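Local atomic coordinates of imidazolonepropionase (Unidentified, PDB entry 2Q09), a protein that catalyses the hydrolytic opening of the imidazolone-5-propanoate ring to N-formimidoyl-L-glutamate, the third step of histidine degradation. Residues L32-G37 with A373-W378. Sequence-based numbering, arbitrary orientation.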
# COMPACT_ATOMS: atom_id res chain seq x y z
N LEU A 32 -14.47 21.08 11.19
CA LEU A 32 -13.69 19.94 11.67
C LEU A 32 -12.66 20.41 12.69
O LEU A 32 -11.77 21.20 12.37
CB LEU A 32 -13.00 19.23 10.50
CG LEU A 32 -12.33 17.88 10.77
CD1 LEU A 32 -11.92 17.25 9.45
CD2 LEU A 32 -11.12 18.07 11.67
N GLY A 33 -12.78 19.91 13.92
CA GLY A 33 -11.85 20.29 14.97
C GLY A 33 -11.00 19.11 15.39
O GLY A 33 -11.47 17.97 15.43
N VAL A 34 -9.73 19.36 15.70
CA VAL A 34 -8.86 18.27 16.10
C VAL A 34 -8.34 18.46 17.52
O VAL A 34 -8.15 19.59 17.98
CB VAL A 34 -7.67 18.12 15.13
CG1 VAL A 34 -8.18 17.99 13.70
CG2 VAL A 34 -6.72 19.29 15.26
N HIS A 35 -8.12 17.35 18.20
CA HIS A 35 -7.58 17.40 19.55
C HIS A 35 -6.63 16.24 19.74
O HIS A 35 -7.00 15.08 19.58
CB HIS A 35 -8.69 17.34 20.59
CG HIS A 35 -8.21 17.61 21.98
ND1 HIS A 35 -7.62 18.80 22.34
CD2 HIS A 35 -8.20 16.83 23.09
CE1 HIS A 35 -7.25 18.74 23.61
NE2 HIS A 35 -7.59 17.56 24.09
N GLU A 36 -5.39 16.57 20.08
CA GLU A 36 -4.37 15.56 20.30
C GLU A 36 -4.29 14.55 19.16
O GLU A 36 -4.42 13.34 19.37
CB GLU A 36 -4.61 14.87 21.65
CG GLU A 36 -4.14 15.71 22.83
CD GLU A 36 -4.65 15.21 24.17
OE1 GLU A 36 -4.59 13.99 24.42
OE2 GLU A 36 -5.10 16.05 24.98
N GLY A 37 -4.07 15.07 17.96
CA GLY A 37 -3.93 14.25 16.77
C GLY A 37 -5.15 13.51 16.25
O GLY A 37 -5.03 12.72 15.32
N ALA A 373 -6.48 12.36 12.87
CA ALA A 373 -6.72 13.52 12.02
C ALA A 373 -5.81 13.57 10.79
O ALA A 373 -4.94 14.44 10.68
CB ALA A 373 -6.56 14.81 12.83
N ASP A 374 -6.03 12.62 9.88
CA ASP A 374 -5.27 12.54 8.63
C ASP A 374 -6.29 12.87 7.54
O ASP A 374 -7.07 12.01 7.13
CB ASP A 374 -4.72 11.13 8.43
CG ASP A 374 -3.53 10.83 9.32
OD1 ASP A 374 -3.27 11.62 10.25
OD2 ASP A 374 -2.86 9.80 9.08
N PHE A 375 -6.29 14.12 7.09
CA PHE A 375 -7.24 14.51 6.06
C PHE A 375 -6.65 15.49 5.07
O PHE A 375 -5.57 16.06 5.30
CB PHE A 375 -8.51 15.07 6.70
CG PHE A 375 -8.28 16.25 7.60
CD1 PHE A 375 -8.22 17.54 7.10
CD2 PHE A 375 -8.14 16.06 8.97
CE1 PHE A 375 -8.04 18.64 7.94
CE2 PHE A 375 -7.95 17.15 9.83
CZ PHE A 375 -7.90 18.44 9.31
N LEU A 376 -7.37 15.70 3.97
CA LEU A 376 -6.90 16.57 2.91
C LEU A 376 -7.95 17.57 2.45
O LEU A 376 -9.12 17.23 2.32
CB LEU A 376 -6.50 15.72 1.70
CG LEU A 376 -5.68 14.45 1.96
CD1 LEU A 376 -5.64 13.61 0.70
CD2 LEU A 376 -4.27 14.84 2.42
N VAL A 377 -7.51 18.79 2.17
CA VAL A 377 -8.41 19.82 1.66
C VAL A 377 -7.98 20.03 0.21
O VAL A 377 -6.84 20.42 -0.06
CB VAL A 377 -8.26 21.15 2.41
CG1 VAL A 377 -9.14 22.22 1.76
CG2 VAL A 377 -8.66 20.97 3.87
N TRP A 378 -8.89 19.77 -0.72
CA TRP A 378 -8.59 19.89 -2.14
C TRP A 378 -9.13 21.14 -2.79
O TRP A 378 -10.00 21.81 -2.24
CB TRP A 378 -9.16 18.70 -2.91
CG TRP A 378 -8.72 17.37 -2.40
CD1 TRP A 378 -9.30 16.63 -1.41
CD2 TRP A 378 -7.63 16.59 -2.91
NE1 TRP A 378 -8.64 15.42 -1.28
CE2 TRP A 378 -7.62 15.37 -2.19
CE3 TRP A 378 -6.67 16.80 -3.91
CZ2 TRP A 378 -6.68 14.36 -2.44
CZ3 TRP A 378 -5.73 15.79 -4.16
CH2 TRP A 378 -5.75 14.59 -3.43
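Leu32 and Phe375 meet tip to tip where two beta-sheets pack through their side chains, a worked example of alternate strand residues facing a neighbouring layer. The leucine carries its CG anti to the backbone N (chi1 -170°), and its two methyls divide the work. Leu32 CD1 sits over the centre of the Phe375 ring, 4.0 Å from the centroid and 10° off the ring normal, a CH-pi contact, while Leu32 CD2 lies 3.8 Å from Phe375 CE2. Two residues on, Val34 points the same way and approaches the same ring at its edge, with Val34 CG1 4.0 Å from Phe375 CE2. Val34 CG1 also lies 3.7 Å from Ala373 CB, so one branch of the valine touches both residues. Beyond the strand the chain turns through Glu36 and Gly37, both with positive phi, and the O of the buried Gly37 accepts a nearly straight hydrogen bond from Ala373 N (2.9 Å, 170° at the hydrogen). This bond ties the two backbones together beside the apolar patch, well away from the iron site of the amidohydrolase barrel. An alanine in place of Phe375 would probably open a gap beneath Leu32 CD1 and leave both leucine methyls without their aromatic partner. Trp9, on the adjoining strand 7-10, meets the Phe375 ring edge-to-face, and the Phe375 side chain also touches Val64 and Val399. The contact thus joins strand 30-35, which lies between 7-10 and 38-44 in the small four-stranded sheet, to strand 375-378, paired antiparallel with both 63-73 and 395-400.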